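Local coordinates for aldehyde dehydrogenase (Listeria monocytogenes, PDB 3K9D), which probably acts as an oxidoreductase on aldehyde or oxo groups with NAD or NADP as acceptor, as members of the aldehyde dehydrogenase family do, at residues R9-V14 and T183-K188; K53-A58 and I72-A77; N83-M88 and S132-N137; A252-V257 and T374-S379; I291-P294 and N299-I302. All blocks are in the same frame, centred on the assembly; numbering follows the deposited sequence.

Interaction 1 (R9-V14 and T183-K188); sequences RSIQEV and TDQLMK
Val14 pushes a methyl against the backbone of Gln185 and Leu186, the tight spot where the N-terminal helix 6-28 packs on helix 180-188. The second helix belongs to the Rossmann-like part of the fold, joining strands 172-174 and 192-197 of the sheet. The segment axes run in nearly the same direction, at a signed crossing angle of -28° and 8.7 Å apart at their closest, near enough for small side chains to reach main chain. CG1 of Val14 stands anti to its own backbone N (chi1 167°), which aims it across the groove: it lies 3.5 Å from Leu186 N and 3.8 Å from Leu186 CB. The same methyl also meets Gln185 CG at 3.8 Å, wedged between the two neighbouring residues. This side is buried; the rest of Leu186 turns down onto the sheet, against Ala113 and Val140, while Val14 also leans on Met175.

The other side is looser and partly open to solvent. There Ile11 and Gln185 cross at about a right angle, and no hydrogen bond joins the two segments. The glutamine chain bends at chi2 (61°), lifting its amide off the helix surface beside the isoleucine. Its polar end is turned to a different use, since OE1 accepts a hydrogen bond from NE of Arg15, one residue beyond the segment on the N-terminal helix. What remains for Ile11 is plain van der Waals contact: its CG2 lies 4.0 Å from Gln185 CG and 3.8 Å from Gln185 OE1.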
# COMPACT_ATOMS: atom_id res chain seq x y z
N ARG A 9 -20.87 -20.44 -13.45
CA ARG A 9 -20.58 -21.33 -12.31
C ARG A 9 -19.36 -20.85 -11.51
O ARG A 9 -19.38 -20.86 -10.28
CB ARG A 9 -20.35 -22.78 -12.77
CG ARG A 9 -21.60 -23.53 -13.19
CD ARG A 9 -21.29 -25.03 -13.37
NE ARG A 9 -20.55 -25.34 -14.60
CZ ARG A 9 -19.25 -25.61 -14.68
NH1 ARG A 9 -18.48 -25.62 -13.59
NH2 ARG A 9 -18.71 -25.88 -15.86
N SER A 10 -18.32 -20.41 -12.22
CA SER A 10 -17.10 -19.90 -11.60
C SER A 10 -17.28 -18.58 -10.83
O SER A 10 -16.79 -18.47 -9.71
CB SER A 10 -15.98 -19.79 -12.64
OG SER A 10 -14.82 -19.16 -12.10
N ILE A 11 -17.96 -17.60 -11.44
CA ILE A 11 -18.37 -16.37 -10.74
C ILE A 11 -19.17 -16.69 -9.46
O ILE A 11 -18.85 -16.18 -8.37
CB ILE A 11 -19.22 -15.44 -11.65
CG1 ILE A 11 -18.38 -14.90 -12.80
CG2 ILE A 11 -19.79 -14.27 -10.85
CD1 ILE A 11 -19.18 -14.45 -14.02
N GLN A 12 -20.19 -17.53 -9.61
CA GLN A 12 -21.00 -17.98 -8.47
C GLN A 12 -20.12 -18.56 -7.36
O GLN A 12 -20.29 -18.20 -6.19
CB GLN A 12 -22.03 -19.02 -8.90
CG GLN A 12 -23.04 -19.39 -7.78
CD GLN A 12 -24.02 -18.27 -7.49
OE1 GLN A 12 -25.04 -18.14 -8.17
NE2 GLN A 12 -23.74 -17.46 -6.48
N GLU A 13 -19.16 -19.40 -7.74
CA GLU A 13 -18.30 -20.07 -6.77
C GLU A 13 -17.50 -19.08 -5.95
O GLU A 13 -17.44 -19.18 -4.74
CB GLU A 13 -17.35 -21.03 -7.47
CG GLU A 13 -16.81 -22.10 -6.55
CD GLU A 13 -15.51 -22.70 -7.03
OE1 GLU A 13 -15.11 -22.45 -8.20
OE2 GLU A 13 -14.88 -23.41 -6.23
N VAL A 14 -16.91 -18.11 -6.64
CA VAL A 14 -16.09 -17.07 -6.05
C VAL A 14 -16.86 -16.20 -5.02
O VAL A 14 -16.36 -15.95 -3.93
CB VAL A 14 -15.45 -16.23 -7.18
CG1 VAL A 14 -14.87 -14.97 -6.65
CG2 VAL A 14 -14.39 -17.07 -7.88
N THR A 183 -11.75 -15.02 -11.61
CA THR A 183 -10.63 -14.30 -10.99
C THR A 183 -10.87 -12.78 -11.00
O THR A 183 -10.44 -12.08 -10.09
CB THR A 183 -9.29 -14.64 -11.67
OG1 THR A 183 -9.02 -16.04 -11.53
CG2 THR A 183 -8.15 -13.85 -11.04
N ASP A 184 -11.53 -12.29 -12.04
CA ASP A 184 -11.98 -10.89 -12.08
C ASP A 184 -12.96 -10.58 -10.94
O ASP A 184 -12.89 -9.51 -10.32
CB ASP A 184 -12.66 -10.55 -13.40
CG ASP A 184 -13.02 -9.07 -13.51
OD1 ASP A 184 -12.09 -8.24 -13.59
OD2 ASP A 184 -14.22 -8.74 -13.50
N GLN A 185 -13.88 -11.51 -10.69
CA GLN A 185 -14.86 -11.37 -9.62
C GLN A 185 -14.16 -11.39 -8.26
O GLN A 185 -14.49 -10.59 -7.39
CB GLN A 185 -15.96 -12.46 -9.71
CG GLN A 185 -16.99 -12.48 -8.57
CD GLN A 185 -17.83 -11.19 -8.43
OE1 GLN A 185 -18.94 -11.12 -8.91
NE2 GLN A 185 -17.28 -10.18 -7.77
N LEU A 186 -13.18 -12.27 -8.10
CA LEU A 186 -12.39 -12.35 -6.86
C LEU A 186 -11.67 -11.05 -6.55
O LEU A 186 -11.66 -10.60 -5.40
CB LEU A 186 -11.38 -13.50 -6.90
CG LEU A 186 -10.45 -13.66 -5.67
CD1 LEU A 186 -11.23 -14.01 -4.37
CD2 LEU A 186 -9.37 -14.70 -5.91
N MET A 187 -11.07 -10.45 -7.58
CA MET A 187 -10.32 -9.22 -7.41
C MET A 187 -11.26 -8.03 -7.17
O MET A 187 -10.96 -7.19 -6.34
CB MET A 187 -9.40 -8.95 -8.62
CG MET A 187 -8.21 -9.91 -8.78
SD MET A 187 -7.09 -9.45 -10.14
CE MET A 187 -8.23 -9.39 -11.52
N LYS A 188 -12.36 -7.95 -7.93
CA LYS A 188 -13.28 -6.78 -7.89
C LYS A 188 -14.26 -6.74 -6.72
O LYS A 188 -14.73 -5.66 -6.35
CB LYS A 188 -14.05 -6.62 -9.21
CG LYS A 188 -13.22 -6.03 -10.36
CD LYS A 188 -14.04 -5.87 -11.64
CE LYS A 188 -13.21 -5.29 -12.80
NZ LYS A 188 -13.01 -3.81 -12.72

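Interaction 2 (K53-A58 and I72-A77); sequences KLAKMA and IKNVFA
Asn74 reaches out of helix 67-85 and presses its amide nitrogen against Leu54 and Ala55 of helix 51-62, bridging two consecutive helices joined by a short connection. At this level their backbones stay well apart, with Ala55 CA and Asn74 CA separated by 7.1 Å. Asn74 has by far the largest share of the buried surface, because its side chain spans most of that gap. Its CG sits beside the backbone N (chi1 -84°), and the amide extends toward the first turn of the opposite helix.

There ND2 donates a hydrogen bond to the carbonyl oxygen of Arg51, just before the segment. Ala55 lies four residues beyond Arg51, which explains why ND2 comes within 3.3 Å of Ala55 N although both are donors and no bond joins them. At the other end of the amide, OD1 bonds with the hydroxyl of Thr122 on helix 121-134. With both polar atoms engaged, the rotation of the buried amide is well defined, and three helices are linked through one side chain.

The remaining touches are van der Waals contacts of carbon with the amide nitrogen. Leu54 presents its CB to the amide and directs its branched end to Thr122 and to Glu153 and Thr154 of helix 148-164. Its CB lies 3.6 Å from Asn74 ND2, and on the neighbouring residue the CB of Ala55 lies 3.9 Å from the same nitrogen.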
# COMPACT_ATOMS: atom_id res chain seq x y z
N LYS A 53 4.95 -35.00 -1.49
CA LYS A 53 3.66 -35.14 -2.16
C LYS A 53 3.31 -33.98 -3.09
O LYS A 53 2.97 -34.19 -4.25
CB LYS A 53 2.53 -35.35 -1.14
CG LYS A 53 1.16 -35.40 -1.77
CD LYS A 53 0.10 -35.96 -0.86
CE LYS A 53 -1.13 -36.33 -1.66
NZ LYS A 53 -2.31 -36.56 -0.79
N LEU A 54 3.40 -32.77 -2.54
CA LEU A 54 2.99 -31.56 -3.24
C LEU A 54 3.99 -31.14 -4.32
O LEU A 54 3.58 -30.75 -5.41
CB LEU A 54 2.76 -30.43 -2.23
CG LEU A 54 1.62 -30.71 -1.25
CD1 LEU A 54 1.58 -29.64 -0.17
CD2 LEU A 54 0.27 -30.84 -2.00
N ALA A 55 5.29 -31.24 -4.00
CA ALA A 55 6.36 -31.04 -5.00
C ALA A 55 6.20 -31.95 -6.21
O ALA A 55 6.29 -31.47 -7.34
CB ALA A 55 7.72 -31.27 -4.37
N LYS A 56 5.94 -33.24 -5.98
CA LYS A 56 5.73 -34.20 -7.09
C LYS A 56 4.47 -33.88 -7.91
O LYS A 56 4.53 -33.93 -9.13
CB LYS A 56 5.71 -35.66 -6.62
CG LYS A 56 5.82 -36.71 -7.76
CD LYS A 56 6.89 -36.36 -8.80
CE LYS A 56 7.20 -37.53 -9.71
NZ LYS A 56 7.45 -37.13 -11.11
N MET A 57 3.36 -33.57 -7.23
CA MET A 57 2.13 -33.13 -7.91
C MET A 57 2.39 -31.95 -8.86
O MET A 57 2.03 -32.00 -10.04
CB MET A 57 1.00 -32.79 -6.91
CG MET A 57 0.36 -34.01 -6.24
SD MET A 57 -1.06 -33.66 -5.16
CE MET A 57 -2.38 -33.65 -6.37
N ALA A 58 3.04 -30.91 -8.34
CA ALA A 58 3.31 -29.69 -9.11
C ALA A 58 4.25 -29.95 -10.29
O ALA A 58 4.05 -29.40 -11.38
CB ALA A 58 3.88 -28.61 -8.19
N ILE A 72 12.46 -28.53 -1.49
CA ILE A 72 13.13 -27.43 -0.78
C ILE A 72 12.25 -26.15 -0.70
O ILE A 72 12.20 -25.49 0.35
CB ILE A 72 14.52 -27.13 -1.43
CG1 ILE A 72 15.47 -28.32 -1.25
CG2 ILE A 72 15.18 -25.88 -0.84
CD1 ILE A 72 16.59 -28.36 -2.28
N LYS A 73 11.54 -25.85 -1.78
CA LYS A 73 10.65 -24.67 -1.83
C LYS A 73 9.48 -24.86 -0.89
O LYS A 73 9.00 -23.90 -0.27
CB LYS A 73 10.14 -24.44 -3.24
CG LYS A 73 11.20 -23.96 -4.20
CD LYS A 73 10.78 -24.21 -5.63
CE LYS A 73 9.71 -23.24 -6.06
NZ LYS A 73 9.38 -23.38 -7.50
N ASN A 74 9.02 -26.10 -0.80
CA ASN A 74 7.96 -26.46 0.13
C ASN A 74 8.42 -26.40 1.57
O ASN A 74 7.65 -25.96 2.43
CB ASN A 74 7.36 -27.81 -0.24
CG ASN A 74 6.30 -27.70 -1.31
OD1 ASN A 74 5.82 -26.61 -1.60
ND2 ASN A 74 5.91 -28.82 -1.89
N VAL A 75 9.68 -26.80 1.81
CA VAL A 75 10.35 -26.65 3.11
C VAL A 75 10.52 -25.18 3.51
O VAL A 75 10.28 -24.80 4.66
CB VAL A 75 11.76 -27.38 3.13
CG1 VAL A 75 12.58 -27.02 4.37
CG2 VAL A 75 11.58 -28.88 3.08
N PHE A 76 10.97 -24.38 2.55
CA PHE A 76 11.16 -22.95 2.75
C PHE A 76 9.84 -22.29 3.13
O PHE A 76 9.75 -21.66 4.18
CB PHE A 76 11.78 -22.29 1.51
CG PHE A 76 11.83 -20.80 1.59
CD1 PHE A 76 12.79 -20.16 2.36
CD2 PHE A 76 10.90 -20.02 0.89
CE1 PHE A 76 12.82 -18.78 2.46
CE2 PHE A 76 10.93 -18.64 0.98
CZ PHE A 76 11.88 -18.02 1.76
N ALA A 77 8.81 -22.47 2.29
CA ALA A 77 7.47 -21.94 2.51
C ALA A 77 6.80 -22.33 3.83
O ALA A 77 5.99 -21.58 4.37
CB ALA A 77 6.59 -22.35 1.39

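Interaction 3 (N83-M88 and S132-N137); sequences NYIKDM and SIKAGN
Lys134 runs out from its helix alongside Ile85, the two side chains sliding past each other in opposite directions. CB of Lys134 lies 4.0 Å from Ile85 CD1, and Lys134 CG lies 4.1 Å from the same methyl. A bend at chi2 (60°) then carries the chain off the isoleucine and over to the main chain. CD passes Ile85 O at 3.9 Å; CE comes close to two carbonyl oxygens, 3.2 Å from Ile85 O and 3.4 Å from Met88 O.

Those oxygens belong to the first and last residues of a type I beta turn, Ile85 to Met88, into which helix 67-85 runs. Helix 121-134, which carries the lysine, closes with a Schellman motif whose Gly136 has positive phi.

At the tip, Lys134 NZ donates to Ile85 O at 2.8 Å. Lys134 NZ also donates to Met88 O, at 3.1 Å. The second bond lies in the carbonyl plane, on a lone pair, whereas the first is tilted 27° from its plane. Ile85 O also accepts the turn's own bond from Met88 N, and the two donors come to it from opposite faces. NZ further forms a salt bridge with Asp37 OD1 on helix 33-49.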
# COMPACT_ATOMS: atom_id res chain seq x y z
N ASN A 83 9.31 -20.09 11.08
CA ASN A 83 10.32 -19.65 12.06
C ASN A 83 10.50 -18.12 12.12
O ASN A 83 10.83 -17.59 13.17
CB ASN A 83 11.66 -20.35 11.83
CG ASN A 83 11.78 -21.66 12.60
OD1 ASN A 83 10.98 -21.96 13.50
ND2 ASN A 83 12.78 -22.45 12.24
N TYR A 84 10.27 -17.44 10.99
CA TYR A 84 10.26 -15.97 10.97
C TYR A 84 9.01 -15.38 11.65
O TYR A 84 9.10 -14.34 12.32
CB TYR A 84 10.44 -15.43 9.54
CG TYR A 84 10.00 -13.99 9.36
CD1 TYR A 84 10.77 -12.93 9.83
CD2 TYR A 84 8.81 -13.69 8.71
CE1 TYR A 84 10.36 -11.60 9.67
CE2 TYR A 84 8.37 -12.38 8.55
CZ TYR A 84 9.15 -11.34 9.03
OH TYR A 84 8.72 -10.04 8.87
N ILE A 85 7.86 -16.03 11.48
CA ILE A 85 6.57 -15.47 11.95
C ILE A 85 6.09 -15.91 13.33
O ILE A 85 5.30 -15.21 13.95
CB ILE A 85 5.40 -15.63 10.90
CG1 ILE A 85 4.85 -17.06 10.84
CG2 ILE A 85 5.80 -15.13 9.54
CD1 ILE A 85 3.71 -17.25 9.84
N LYS A 86 6.58 -17.05 13.83
CA LYS A 86 6.04 -17.64 15.07
C LYS A 86 5.97 -16.73 16.33
O LYS A 86 5.02 -16.83 17.12
CB LYS A 86 6.73 -18.98 15.40
CG LYS A 86 8.19 -18.91 15.86
CD LYS A 86 8.65 -20.29 16.35
CE LYS A 86 9.85 -20.20 17.29
NZ LYS A 86 11.09 -19.68 16.63
N ASP A 87 6.96 -15.86 16.52
CA ASP A 87 7.02 -15.03 17.73
C ASP A 87 6.63 -13.56 17.50
O ASP A 87 6.67 -12.74 18.43
CB ASP A 87 8.40 -15.14 18.38
CG ASP A 87 8.67 -16.52 18.95
OD1 ASP A 87 7.73 -17.17 19.45
OD2 ASP A 87 9.84 -16.97 18.90
N MET A 88 6.23 -13.24 16.27
CA MET A 88 5.79 -11.89 15.89
C MET A 88 4.42 -11.54 16.51
O MET A 88 3.54 -12.40 16.59
CB MET A 88 5.73 -11.75 14.37
CG MET A 88 7.09 -11.66 13.65
SD MET A 88 6.93 -11.65 11.84
CE MET A 88 5.92 -10.18 11.58
N SER A 132 -1.24 -14.73 5.95
CA SER A 132 -2.60 -14.19 6.05
C SER A 132 -3.28 -14.59 7.35
O SER A 132 -3.77 -13.73 8.08
CB SER A 132 -3.47 -14.63 4.87
OG SER A 132 -2.90 -14.23 3.64
N ILE A 133 -3.27 -15.89 7.64
CA ILE A 133 -3.83 -16.43 8.89
C ILE A 133 -3.13 -15.84 10.12
O ILE A 133 -3.80 -15.50 11.11
CB ILE A 133 -3.81 -17.99 8.90
CG1 ILE A 133 -4.76 -18.57 7.84
CG2 ILE A 133 -4.14 -18.53 10.29
CD1 ILE A 133 -6.26 -18.50 8.20
N LYS A 134 -1.80 -15.70 10.04
CA LYS A 134 -0.99 -15.07 11.11
C LYS A 134 -1.47 -13.66 11.48
O LYS A 134 -1.43 -13.27 12.65
CB LYS A 134 0.49 -15.01 10.72
CG LYS A 134 1.43 -14.36 11.74
CD LYS A 134 1.45 -15.08 13.09
CE LYS A 134 2.25 -14.29 14.10
NZ LYS A 134 2.82 -15.07 15.24
N ALA A 135 -1.93 -12.92 10.47
CA ALA A 135 -2.41 -11.56 10.68
C ALA A 135 -3.93 -11.48 10.94
O ALA A 135 -4.49 -10.38 11.07
CB ALA A 135 -1.98 -10.66 9.51
N GLY A 136 -4.59 -12.64 11.03
CA GLY A 136 -6.01 -12.74 11.38
C GLY A 136 -6.98 -12.63 10.21
O GLY A 136 -8.16 -12.29 10.40
N ASN A 137 -6.48 -12.94 9.02
CA ASN A 137 -7.24 -12.82 7.77
C ASN A 137 -7.69 -14.18 7.26
O ASN A 137 -7.05 -15.18 7.55
CB ASN A 137 -6.35 -12.25 6.66
CG ASN A 137 -5.76 -10.90 7.01
OD1 ASN A 137 -6.46 -9.88 7.03
ND2 ASN A 137 -4.46 -10.87 7.23

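Interaction 4 (A252-V257 and T374-S379); sequences ASEQSV and TLIIHS
With CG1 of Ile376 beside its backbone N (chi1 -51°) and CG of Glu254 likewise beside its own (chi1 -58°), the methyl end of the isoleucine meets the aliphatic part of the glutamate, the side chains crossing at about a right angle. A bend at chi2 (79°) turns the carboxylate toward partners of its own. The contact lies in the parallel sheet that forms the core of the catalytic domain in the aldehyde dehydrogenase fold. Strand 374-378 and strand 256-260, into which segment 252-257 leads, both pair with 223-226, which runs between them; no direct hydrogen bond joins the two segments, and side chains make the contact instead.

Ile376 CD1 rests 3.7 Å from Glu254 CG and 4.1 Å from Ala252 O. Two residues earlier on the strand, Thr374 points the same way and sets its OG1 3.8 Å from Ala252 CB, while the strand residue between them, Leu375, turns away to Leu397.

The buried carboxylate of Glu254 is held at both oxygens. OE1 bonds with the hydroxyl of Ser242, and OE2 accepts from the backbone N of Gly403 as well as from a water. These partners tie Glu254 to helices 232-243 and 403-407. The water also links the carboxylate to the far end of strand 374-378: its oxygen lies in the ring plane at the edge of His378, 2.6 Å from Glu254 OE2 and 2.9 Å from His378 NE2.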
# COMPACT_ATOMS: atom_id res chain seq x y z
N ALA A 252 13.70 -14.14 -8.62
CA ALA A 252 14.89 -13.47 -8.08
C ALA A 252 16.23 -14.08 -8.60
O ALA A 252 17.31 -13.57 -8.31
CB ALA A 252 14.84 -13.46 -6.57
N SER A 253 16.13 -15.13 -9.41
CA SER A 253 17.29 -15.73 -10.07
C SER A 253 17.84 -14.81 -11.17
O SER A 253 17.11 -13.97 -11.73
CB SER A 253 16.96 -17.13 -10.59
OG SER A 253 16.09 -17.09 -11.71
N GLU A 254 19.13 -14.97 -11.45
CA GLU A 254 19.93 -14.16 -12.37
C GLU A 254 19.43 -14.28 -13.81
O GLU A 254 18.95 -15.33 -14.20
CB GLU A 254 21.40 -14.62 -12.33
CG GLU A 254 22.09 -14.56 -10.97
CD GLU A 254 21.77 -15.71 -9.99
OE1 GLU A 254 20.97 -16.61 -10.31
OE2 GLU A 254 22.32 -15.70 -8.88
N GLN A 255 19.56 -13.22 -14.60
CA GLN A 255 19.17 -13.27 -16.01
C GLN A 255 20.32 -12.91 -16.96
O GLN A 255 20.32 -13.24 -18.15
CB GLN A 255 17.94 -12.40 -16.26
CG GLN A 255 16.67 -12.96 -15.62
CD GLN A 255 16.23 -14.27 -16.27
OE1 GLN A 255 16.48 -14.49 -17.45
NE2 GLN A 255 15.57 -15.14 -15.50
N SER A 256 21.32 -12.24 -16.40
CA SER A 256 22.54 -11.92 -17.12
C SER A 256 23.73 -11.97 -16.17
O SER A 256 23.55 -11.87 -14.94
CB SER A 256 22.45 -10.55 -17.83
OG SER A 256 22.26 -9.49 -16.92
N VAL A 257 24.91 -12.19 -16.75
CA VAL A 257 26.17 -12.01 -16.05
C VAL A 257 26.88 -10.80 -16.67
O VAL A 257 27.00 -10.69 -17.88
CB VAL A 257 27.08 -13.29 -16.09
CG1 VAL A 257 28.35 -13.06 -15.28
CG2 VAL A 257 26.34 -14.52 -15.54
N THR A 374 15.20 -7.35 -8.53
CA THR A 374 16.47 -7.84 -7.97
C THR A 374 17.66 -7.50 -8.87
O THR A 374 17.52 -7.42 -10.09
CB THR A 374 16.42 -9.39 -7.80
OG1 THR A 374 15.22 -9.77 -7.13
CG2 THR A 374 17.59 -9.90 -6.98
N LEU A 375 18.82 -7.25 -8.26
CA LEU A 375 20.12 -7.24 -8.91
C LEU A 375 21.08 -7.95 -7.94
O LEU A 375 20.90 -7.87 -6.73
CB LEU A 375 20.60 -5.80 -9.22
CG LEU A 375 21.99 -5.59 -9.83
CD1 LEU A 375 22.03 -4.47 -10.81
CD2 LEU A 375 23.05 -5.35 -8.76
N ILE A 376 22.06 -8.66 -8.47
CA ILE A 376 23.01 -9.43 -7.66
C ILE A 376 24.42 -8.88 -7.94
O ILE A 376 24.73 -8.51 -9.06
CB ILE A 376 22.93 -10.97 -7.96
CG1 ILE A 376 21.49 -11.49 -7.87
CG2 ILE A 376 23.85 -11.77 -7.02
CD1 ILE A 376 20.73 -11.56 -9.21
N ILE A 377 25.23 -8.74 -6.90
CA ILE A 377 26.61 -8.32 -7.07
C ILE A 377 27.54 -9.23 -6.25
O ILE A 377 27.24 -9.58 -5.10
CB ILE A 377 26.83 -6.82 -6.67
CG1 ILE A 377 28.25 -6.36 -7.07
CG2 ILE A 377 26.55 -6.59 -5.19
CD1 ILE A 377 28.59 -4.88 -6.79
N HIS A 378 28.65 -9.61 -6.87
CA HIS A 378 29.70 -10.35 -6.20
C HIS A 378 30.90 -9.47 -6.18
O HIS A 378 31.40 -9.04 -7.23
CB HIS A 378 29.98 -11.68 -6.92
CG HIS A 378 28.78 -12.57 -7.02
ND1 HIS A 378 28.49 -13.55 -6.09
CD2 HIS A 378 27.79 -12.62 -7.94
CE1 HIS A 378 27.37 -14.16 -6.44
NE2 HIS A 378 26.92 -13.60 -7.55
N SER A 379 31.35 -9.17 -4.97
CA SER A 379 32.37 -8.16 -4.77
C SER A 379 32.86 -8.27 -3.34
O SER A 379 32.09 -8.61 -2.45
CB SER A 379 31.80 -6.75 -4.96
OG SER A 379 32.83 -5.80 -4.89
O HOH W 1 24.53 -15.30 -7.57

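Interaction 5 (I291-P294 and N299-I302); sequences ILRP and NPAI
Over one face of the Arg293 guanidinium lies CD of Pro300, 3.3 Å above the plane and displaced toward the rim, while CA of Asn299 approaches the group obliquely. The arrangement belongs to a loop that doubles back after helix 281-291 and turns, through an Asx turn at Asn299, into a short 3-10 segment at 300-302. Arg293 bends at chi2 and chi3, so that the chain folds over the returning residues: its CD lies 3.7 Å from Asn299 CA, and the Arg293 and Pro300 side chains cross at about a right angle. This part is the outer side of the contact, with Pro300 exposed to solvent.

Beneath it the loop is closed by main chain. Asn299 N donates to Ile291 O at 2.7 Å, with an N-H...O angle of 152°. Ile291 is the last residue of the helix, so its end carbonyl receives the returning limb of the loop. The Asn299 side chain adds to the closure, since ND2 bonds to the carbonyl oxygen of Phe290.

On the buried side Ile291 packs loosely on Ile302, with CG1 of Ile291 and CD1 of Ile302 4.4 Å apart; Pro337 and Tyr338 also lie against Ile291. The Asx turn itself is made by Asn299 OD1, which accepts from Ala301 N at 3.3 Å, the donor standing 52° out of the plane of the amide carbonyl.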
# COMPACT_ATOMS: atom_id res chain seq x y z
N ILE A 291 13.18 -18.18 -28.54
CA ILE A 291 12.76 -17.55 -27.28
C ILE A 291 11.77 -16.38 -27.48
O ILE A 291 10.76 -16.28 -26.76
CB ILE A 291 14.00 -17.03 -26.48
CG1 ILE A 291 14.78 -18.17 -25.82
CG2 ILE A 291 13.58 -16.09 -25.38
CD1 ILE A 291 16.04 -17.66 -25.10
N LEU A 292 12.05 -15.51 -28.45
CA LEU A 292 11.22 -14.33 -28.68
C LEU A 292 10.12 -14.59 -29.71
O LEU A 292 10.41 -14.86 -30.88
CB LEU A 292 12.06 -13.12 -29.07
CG LEU A 292 11.30 -11.79 -29.29
CD1 LEU A 292 10.72 -11.24 -27.99
CD2 LEU A 292 12.16 -10.75 -29.98
N ARG A 293 8.87 -14.52 -29.25
CA ARG A 293 7.67 -14.69 -30.07
C ARG A 293 7.41 -13.44 -30.94
O ARG A 293 7.87 -12.34 -30.58
CB ARG A 293 6.45 -15.00 -29.17
CG ARG A 293 5.95 -16.44 -29.26
CD ARG A 293 5.71 -17.09 -27.91
NE ARG A 293 4.31 -17.14 -27.50
CZ ARG A 293 3.85 -16.64 -26.35
NH1 ARG A 293 2.56 -16.74 -26.05
NH2 ARG A 293 4.67 -16.05 -25.51
N PRO A 294 6.72 -13.60 -32.09
CA PRO A 294 6.40 -12.47 -32.98
C PRO A 294 5.46 -11.40 -32.38
O PRO A 294 5.45 -10.27 -32.87
CB PRO A 294 5.73 -13.14 -34.18
CG PRO A 294 6.16 -14.56 -34.12
CD PRO A 294 6.23 -14.87 -32.67
N ASN A 299 8.71 -16.92 -25.11
CA ASN A 299 8.15 -18.26 -25.32
C ASN A 299 7.94 -19.03 -24.02
O ASN A 299 8.91 -19.33 -23.34
CB ASN A 299 9.11 -19.05 -26.22
CG ASN A 299 8.43 -20.16 -27.00
OD1 ASN A 299 7.35 -20.63 -26.65
ND2 ASN A 299 9.07 -20.58 -28.08
N PRO A 300 6.68 -19.36 -23.66
CA PRO A 300 6.44 -20.13 -22.44
C PRO A 300 7.00 -21.56 -22.48
O PRO A 300 7.16 -22.17 -21.43
CB PRO A 300 4.92 -20.16 -22.33
CG PRO A 300 4.44 -20.01 -23.72
CD PRO A 300 5.41 -19.05 -24.35
N ALA A 301 7.31 -22.07 -23.68
CA ALA A 301 7.81 -23.44 -23.88
C ALA A 301 9.14 -23.73 -23.18
O ALA A 301 9.49 -24.89 -22.96
CB ALA A 301 7.93 -23.73 -25.37
N ILE A 302 9.87 -22.68 -22.82
CA ILE A 302 11.18 -22.80 -22.18
C ILE A 302 11.10 -22.83 -20.64
O ILE A 302 12.06 -23.24 -19.99
CB ILE A 302 12.14 -21.65 -22.62
CG1 ILE A 302 11.65 -20.28 -22.12
CG2 ILE A 302 12.34 -21.67 -24.14
CD1 ILE A 302 12.70 -19.17 -22.12

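Overall arrangement
Interactions 2 and 4 are fully buried, whereas 1, 3 and 5 each have a side nearer solvent. Helix 67-85 serves both 2 and 3, whose nearest atoms are about 7 Å apart: near its middle an asparagine amide bridges to another helix, and at the turn into which it runs a lysine binds carbonyl oxygens. Interaction 1, in the same Rossmann-like half, is almost purely apolar, and along the chain its loop encloses both. Interaction 4 lies in the parallel sheet of the catalytic domain, about 38 Å from interaction 1 between centres; there direct van der Waals contacts are joined by a water between a carboxylate and a histidine. Interaction 5, nested within its loop, combines one main-chain hydrogen bond with arginine-proline packing and a small apolar contact.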